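Local coordinates for sensory box/GGDEF domain protein (PDB 3LYX) that probably acts in cyclic-di-GMP signalling, this chain being the sensory PAS domain that precedes a GGDEF domain in the full-length protein, at residues V22-L25 and Q26-I30; D31-K34 and G35-T38; M54-P58 and G59-H63. All coordinates share one frame; numbering follows the deposited sequence.

The three interactions follow one another along the chain within one PAS domain. Interaction 1 is the turn of the beta hairpin made by strands 19-24 and 29-32, at one side of the five-stranded antiparallel sheet. Interaction 2 begins where strand 29-32 runs out and carries the chain into helix 34-40; its centre is about 14 Å from that of interaction 1, and the two meet through V22 N and D31 O. Interaction 3, at the entry to helix 61-75, has its centre about 19 Å from that of interaction 2, yet W32 still packs on L55. They trace the chain from the first two strands into the helices that, in PAS domains, pack against the sheet.

Interaction 1 of 3, residues V22-L25 and Q26-I30; sequences VTDL and QGFII
D24 OD1 is gripped by two backbone amides of the turn that follows it. Q26 N lies 2.7 Å from D24 OD1 and F28 N 3.0 Å from D24 OD1, the second bond nearly straight at 173°; the two donors come in from opposite faces of the carboxylate plane. CG is set between the backbone N and carbonyl carbon of D24 (chi1 60°), and aspartate suits the place because one carboxylate oxygen on a short stem can take both amides. The other oxygen, D24 OD2, lies alongside F28 CB, and the carboxylate and the phenyl ring are turned 70° apart. D24 O meanwhile accepts from G27 N, and D24 N donates to F28 O. This is a type I turn, D24 to G27, followed by a G1 bulge at G27, as in a 3:5 hairpin; glycine suits the bulge because it readily takes the left-handed backbone needed there. Past the turn, where the strands pair, T23 faces I29 as an antiparallel non-hydrogen-bonded pair, and I30 N donates to V22 O at 2.7 Å in a nearly straight bond. I30 sends CD1 across to V22 CG1, 3.5 Å away; the branched chains, suited to apolar packing, cross obliquely. From the other flank of strand 19-24, strand 108-117 adds a backbone bond between A111 and T23 and sets L112 against V22.

Interaction 2 of 3, residues D31-K34 and G35-T38; sequences DWNK and GSET
The indole of W32 offers one face to S36 CB, and following the tryptophan outward shows how strand and helix are joined. From CB, CG is held anti to the backbone N (chi1 178°), which lays the ring against the first turn of helix 34-40. CG and CD2 come close to S36 CB, and CE2 lies 3.4 Å from S36 CB. That carbon sits over the centre of the six-membered ring, 3.4 Å from its centroid and 13° off the normal, a CH-pi contact; CE3, CZ3 and CH2, at the benzene end, also lie against it. CZ2 meets S36 O at 3.4 Å, while NE1 passes near E37 N and gives its hydrogen to Y42 O. Were the indole replaced by an alanine, S36 CB would probably lose its aromatic platform and Y42 O its indole donor. The helix start is capped by N33, the N-cap residue: its OD1 accepts from S36 N at 3.1 Å, the donor standing 47° out of the carbonyl plane. Asparagine suits this place because its amide serves both ways, OD1 also accepting from I20 N while ND2 donates to F13 O and D18 O. S36, small enough to lie flat on the indole face, hydrogen-bonds through OG to I20 O. T38 N bonds to K34 O at 3.0 Å as the helix gets under way. The polar atoms of these buried side chains thus find partners in backbone groups, while the aromatic face takes up the apolar part of the serine.

Interaction 3 of 3, residues M54-P58 and G59-H63; sequences MLHVP and GDTEH
G59 carries the chain on from P58 round the bend that starts at V57. D60 comes next: its N donates to V57 O at 2.8 Å, the donor tilted 20° from the carbonyl plane. The side chain of D60 runs beside that of V57, pointing the same way, with OD2 3.6 Å from V57 CB. A water ties the two residues again, accepting from V57 N at 2.8 Å and donating to D60 OD2 at 2.7 Å. Aspartate suits the spot because its second oxygen, OD1, forms a salt bridge with R83 on strand 78-85, the edge strand on which V57 also packs. In the PAS fold this bend leads the connecting loop into the long helix 61-75. T61, in the first turn, reaches back to H56 of the preceding loop. With OG1 anti to its carbonyl carbon (chi1 -61°), the hydroxyl comes to the imidazole edge, in the ring plane, 3.3 Å from H56 ND1, a hydrogen bond in which either atom may be the donor; threonine and histidine suit the pairing because each group can give or accept. The two side chains cross at about a right angle, and T61 OG1 also lies 3.3 Å from H56 CB.

Interaction 1 of 3, residues V22-L25 and Q26-I30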
loop_
_atom_site.group_PDB
_atom_site.type_symbol
_atom_site.label_atom_id
_atom_site.label_comp_id
_atom_site.label_asym_id
_atom_site.label_seq_id
_atom_site.Cartn_x
_atom_site.Cartn_y
_atom_site.Cartn_z
ATOM N N VAL B 22 2.536 11.592 -1.816
ATOM C CA VAL B 22 3.937 11.974 -1.868
ATOM C C VAL B 22 4.029 13.480 -2.117
ATOM O O VAL B 22 3.387 13.987 -3.033
ATOM C CB VAL B 22 4.648 11.228 -3.001
ATOM C CG1 VAL B 22 6.135 11.523 -2.970
ATOM C CG2 VAL B 22 4.380 9.727 -2.878
ATOM N N THR B 23 4.822 14.184 -1.307
ATOM C CA THR B 23 4.973 15.638 -1.439
ATOM C C THR B 23 6.417 16.091 -1.593
ATOM O O THR B 23 7.350 15.329 -1.322
ATOM C CB THR B 23 4.412 16.381 -0.203
ATOM O OG1 THR B 23 5.064 15.893 0.974
ATOM C CG2 THR B 23 2.910 16.176 -0.073
ATOM N N ASP B 24 6.604 17.337 -2.028
ATOM C CA ASP B 24 7.951 17.871 -2.169
ATOM C C ASP B 24 8.327 18.554 -0.867
ATOM O O ASP B 24 7.558 18.533 0.094
ATOM C CB ASP B 24 8.073 18.860 -3.346
ATOM C CG ASP B 24 7.155 20.080 -3.215
ATOM O OD1 ASP B 24 6.743 20.435 -2.088
ATOM O OD2 ASP B 24 6.862 20.694 -4.263
ATOM N N LEU B 25 9.516 19.146 -0.835
ATOM C CA LEU B 25 10.004 19.820 0.358
ATOM C C LEU B 25 9.075 20.896 0.862
ATOM O O LEU B 25 9.141 21.271 2.031
ATOM C CB LEU B 25 11.369 20.445 0.098
ATOM C CG LEU B 25 12.543 19.477 0.010
ATOM C CD1 LEU B 25 13.829 20.276 -0.196
ATOM C CD2 LEU B 25 12.617 18.652 1.293
ATOM N N GLN B 26 8.206 21.392 -0.013
ATOM C CA GLN B 26 7.280 22.441 0.380
ATOM C C GLN B 26 5.830 22.005 0.547
ATOM O O GLN B 26 4.925 22.837 0.578
ATOM C CB GLN B 26 7.385 23.588 -0.609
ATOM C CG GLN B 26 8.826 24.027 -0.790
ATOM C CD GLN B 26 8.946 25.415 -1.354
ATOM O OE1 GLN B 26 8.399 25.710 -2.415
ATOM N NE2 GLN B 26 9.667 26.282 -0.648
ATOM N N GLY B 27 5.610 20.698 0.650
ATOM C CA GLY B 27 4.267 20.190 0.855
ATOM C C GLY B 27 3.311 20.175 -0.323
ATOM O O GLY B 27 2.094 20.116 -0.128
ATOM N N PHE B 28 3.840 20.241 -1.538
ATOM C CA PHE B 28 2.994 20.197 -2.730
ATOM C C PHE B 28 2.955 18.752 -3.208
ATOM O O PHE B 28 3.986 18.089 -3.292
ATOM C CB PHE B 28 3.548 21.131 -3.813
ATOM C CG PHE B 28 3.329 22.584 -3.501
ATOM C CD1 PHE B 28 2.086 23.170 -3.713
ATOM C CD2 PHE B 28 4.328 23.336 -2.889
ATOM C CE1 PHE B 28 1.834 24.486 -3.310
ATOM C CE2 PHE B 28 4.085 24.649 -2.482
ATOM C CZ PHE B 28 2.833 25.221 -2.693
ATOM N N ILE B 29 1.759 18.264 -3.510
ATOM C CA ILE B 29 1.591 16.878 -3.933
ATOM C C ILE B 29 2.275 16.586 -5.258
ATOM O O ILE B 29 2.063 17.283 -6.249
ATOM C CB ILE B 29 0.090 16.518 -4.016
ATOM C CG1 ILE B 29 -0.558 16.805 -2.656
ATOM C CG2 ILE B 29 -0.089 15.053 -4.418
ATOM C CD1 ILE B 29 -2.040 16.517 -2.580
ATOM N N ILE B 30 3.112 15.556 -5.263
ATOM C CA ILE B 30 3.817 15.180 -6.470
ATOM C C ILE B 30 3.365 13.814 -6.983
ATOM O O ILE B 30 3.552 13.501 -8.154
ATOM C CB ILE B 30 5.347 15.210 -6.252
ATOM C CG1 ILE B 30 5.719 14.421 -4.994
ATOM C CG2 ILE B 30 5.827 16.656 -6.158
ATOM C CD1 ILE B 30 7.219 14.338 -4.757
#

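Interaction 2 of 3, residues D31-K34 and G35-T38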
loop_
_atom_site.group_PDB
_atom_site.type_symbol
_atom_site.label_atom_id
_atom_site.label_comp_id
_atom_site.label_asym_id
_atom_site.label_seq_id
_atom_site.Cartn_x
_atom_site.Cartn_y
_atom_site.Cartn_z
ATOM N N ASP B 31 2.773 13.007 -6.106
ATOM C CA ASP B 31 2.239 11.696 -6.495
ATOM C C ASP B 31 1.036 11.403 -5.604
ATOM O O ASP B 31 0.975 11.833 -4.450
ATOM C CB ASP B 31 3.291 10.582 -6.414
ATOM C CG ASP B 31 3.168 9.573 -7.578
ATOM O OD1 ASP B 31 4.130 8.827 -7.839
ATOM O OD2 ASP B 31 2.109 9.525 -8.240
ATOM N N TRP B 32 0.076 10.674 -6.160
ATOM C CA TRP B 32 -1.194 10.393 -5.501
ATOM C C TRP B 32 -1.701 9.077 -6.090
ATOM O O TRP B 32 -1.757 8.944 -7.310
ATOM C CB TRP B 32 -2.110 11.580 -5.863
ATOM C CG TRP B 32 -3.524 11.603 -5.381
ATOM C CD1 TRP B 32 -4.621 11.119 -6.034
ATOM C CD2 TRP B 32 -4.011 12.240 -4.197
ATOM N NE1 TRP B 32 -5.762 11.422 -5.335
ATOM C CE2 TRP B 32 -5.417 12.109 -4.200
ATOM C CE3 TRP B 32 -3.394 12.910 -3.131
ATOM C CZ2 TRP B 32 -6.218 12.623 -3.182
ATOM C CZ3 TRP B 32 -4.189 13.422 -2.117
ATOM C CH2 TRP B 32 -5.588 13.276 -2.150
ATOM N N ASN B 33 -2.055 8.106 -5.247
ATOM C CA ASN B 33 -2.544 6.818 -5.757
ATOM C C ASN B 33 -4.064 6.737 -5.654
ATOM O O ASN B 33 -4.705 7.637 -5.106
ATOM C CB ASN B 33 -1.901 5.649 -4.991
ATOM C CG ASN B 33 -2.366 5.565 -3.543
ATOM O OD1 ASN B 33 -2.841 6.546 -2.973
ATOM N ND2 ASN B 33 -2.213 4.391 -2.936
ATOM N N LYS B 34 -4.639 5.659 -6.180
ATOM C CA LYS B 34 -6.088 5.472 -6.163
ATOM C C LYS B 34 -6.630 5.503 -4.746
ATOM O O LYS B 34 -7.722 6.028 -4.496
ATOM C CB LYS B 34 -6.464 4.144 -6.823
ATOM C CG LYS B 34 -5.943 3.970 -8.251
ATOM C CD LYS B 34 -6.508 5.018 -9.208
ATOM C CE LYS B 34 -5.943 4.834 -10.615
ATOM N NZ LYS B 34 -6.495 5.816 -11.601
ATOM N N GLY B 35 -5.863 4.928 -3.821
ATOM C CA GLY B 35 -6.268 4.908 -2.428
ATOM C C GLY B 35 -6.574 6.293 -1.889
ATOM O O GLY B 35 -7.529 6.474 -1.138
ATOM N N SER B 36 -5.766 7.278 -2.270
ATOM C CA SER B 36 -5.986 8.641 -1.800
ATOM C C SER B 36 -7.239 9.229 -2.444
ATOM O O SER B 36 -7.962 10.005 -1.819
ATOM C CB SER B 36 -4.765 9.511 -2.105
ATOM O OG SER B 36 -3.639 9.081 -1.352
ATOM N N GLU B 37 -7.500 8.858 -3.693
ATOM C CA GLU B 37 -8.693 9.346 -4.370
ATOM C C GLU B 37 -9.926 8.858 -3.613
ATOM O O GLU B 37 -10.861 9.621 -3.378
ATOM C CB GLU B 37 -8.747 8.855 -5.819
ATOM C CG GLU B 37 -10.141 8.980 -6.436
ATOM C CD GLU B 37 -10.135 8.925 -7.953
ATOM O OE1 GLU B 37 -9.337 8.160 -8.530
ATOM O OE2 GLU B 37 -10.946 9.645 -8.569
ATOM N N THR B 38 -9.912 7.585 -3.225
ATOM C CA THR B 38 -11.022 6.991 -2.483
ATOM C C THR B 38 -11.175 7.647 -1.121
ATOM O O THR B 38 -12.289 7.930 -0.684
ATOM C CB THR B 38 -10.822 5.465 -2.259
ATOM O OG1 THR B 38 -10.791 4.784 -3.520
ATOM C CG2 THR B 38 -11.964 4.890 -1.428
#

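Interaction 3 of 3, residues M54-P58 and G59-H63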
loop_
_atom_site.group_PDB
_atom_site.type_symbol
_atom_site.label_atom_id
_atom_site.label_comp_id
_atom_site.label_asym_id
_atom_site.label_seq_id
_atom_site.Cartn_x
_atom_site.Cartn_y
_atom_site.Cartn_z
ATOM N N MET B 54 -4.393 21.381 1.574
ATOM C CA MET B 54 -5.764 21.512 1.097
ATOM C C MET B 54 -6.572 20.335 1.672
ATOM O O MET B 54 -7.805 20.359 1.672
ATOM C CB MET B 54 -5.809 21.544 -0.448
ATOM C CG MET B 54 -6.174 20.253 -1.170
ATOM S SD MET B 54 -6.348 20.457 -2.998
ATOM C CE MET B 54 -7.917 21.106 -3.066
ATOM N N LEU B 55 -5.864 19.333 2.204
ATOM C CA LEU B 55 -6.497 18.145 2.799
ATOM C C LEU B 55 -6.748 18.295 4.307
ATOM O O LEU B 55 -7.393 17.444 4.931
ATOM C CB LEU B 55 -5.628 16.903 2.570
ATOM C CG LEU B 55 -5.211 16.565 1.138
ATOM C CD1 LEU B 55 -4.272 15.374 1.170
ATOM C CD2 LEU B 55 -6.442 16.269 0.276
ATOM N N HIS B 56 -6.227 19.376 4.882
ATOM C CA HIS B 56 -6.388 19.661 6.307
ATOM C C HIS B 56 -7.622 20.513 6.544
ATOM O O HIS B 56 -8.137 21.169 5.628
ATOM C CB HIS B 56 -5.194 20.459 6.839
ATOM C CG HIS B 56 -3.889 19.733 6.773
ATOM N ND1 HIS B 56 -2.679 20.391 6.787
ATOM C CD2 HIS B 56 -3.603 18.412 6.712
ATOM C CE1 HIS B 56 -1.700 19.505 6.736
ATOM N NE2 HIS B 56 -2.235 18.297 6.690
ATOM N N VAL B 57 -8.093 20.507 7.785
ATOM C CA VAL B 57 -9.217 21.341 8.163
ATOM C C VAL B 57 -8.499 22.650 8.471
ATOM O O VAL B 57 -7.588 22.682 9.300
ATOM C CB VAL B 57 -9.913 20.810 9.421
ATOM C CG1 VAL B 57 -11.078 21.721 9.796
ATOM C CG2 VAL B 57 -10.398 19.398 9.166
ATOM N N PRO B 58 -8.888 23.744 7.799
ATOM C CA PRO B 58 -8.277 25.065 7.981
ATOM C C PRO B 58 -7.503 25.325 9.271
ATOM O O PRO B 58 -6.347 25.746 9.229
ATOM C CB PRO B 58 -9.462 26.003 7.800
ATOM C CG PRO B 58 -10.185 25.337 6.666
ATOM C CD PRO B 58 -10.167 23.867 7.076
ATOM N N GLY B 59 -8.124 25.066 10.414
ATOM C CA GLY B 59 -7.443 25.315 11.674
ATOM C C GLY B 59 -6.207 24.484 11.990
ATOM O O GLY B 59 -5.210 25.013 12.495
ATOM N N ASP B 60 -6.265 23.191 11.675
ATOM C CA ASP B 60 -5.184 22.254 11.975
ATOM C C ASP B 60 -3.823 22.395 11.292
ATOM O O ASP B 60 -2.800 22.042 11.879
ATOM C CB ASP B 60 -5.674 20.821 11.741
ATOM C CG ASP B 60 -7.014 20.543 12.399
ATOM O OD1 ASP B 60 -7.376 21.267 13.351
ATOM O OD2 ASP B 60 -7.704 19.589 11.972
ATOM N N THR B 61 -3.803 22.900 10.063
ATOM C CA THR B 61 -2.568 23.000 9.291
ATOM C C THR B 61 -1.264 23.357 9.983
ATOM O O THR B 61 -0.335 22.543 10.017
ATOM C CB THR B 61 -2.737 23.948 8.093
ATOM O OG1 THR B 61 -3.761 23.438 7.234
ATOM C CG2 THR B 61 -1.430 24.048 7.302
ATOM N N GLU B 62 -1.169 24.565 10.522
ATOM C CA GLU B 62 0.068 24.977 11.171
ATOM C C GLU B 62 0.519 24.033 12.282
ATOM O O GLU B 62 1.711 23.745 12.409
ATOM C CB GLU B 62 -0.065 26.416 11.688
ATOM C CG GLU B 62 -0.210 27.443 10.558
ATOM C CD GLU B 62 -0.100 28.885 11.029
ATOM O OE1 GLU B 62 -0.914 29.306 11.881
ATOM O OE2 GLU B 62 0.803 29.601 10.544
ATOM N N HIS B 63 -0.429 23.527 13.066
ATOM C CA HIS B 63 -0.096 22.609 14.156
ATOM C C HIS B 63 0.466 21.288 13.611
ATOM O O HIS B 63 1.548 20.841 14.005
ATOM C CB HIS B 63 -1.341 22.335 15.016
ATOM C CG HIS B 63 -1.125 21.310 16.089
ATOM N ND1 HIS B 63 -0.279 21.513 17.158
ATOM C CD2 HIS B 63 -1.625 20.058 16.238
ATOM C CE1 HIS B 63 -0.264 20.432 17.919
ATOM N NE2 HIS B 63 -1.072 19.533 17.382
HETATM O O HOH W 1 -6.830 18.835 9.581
#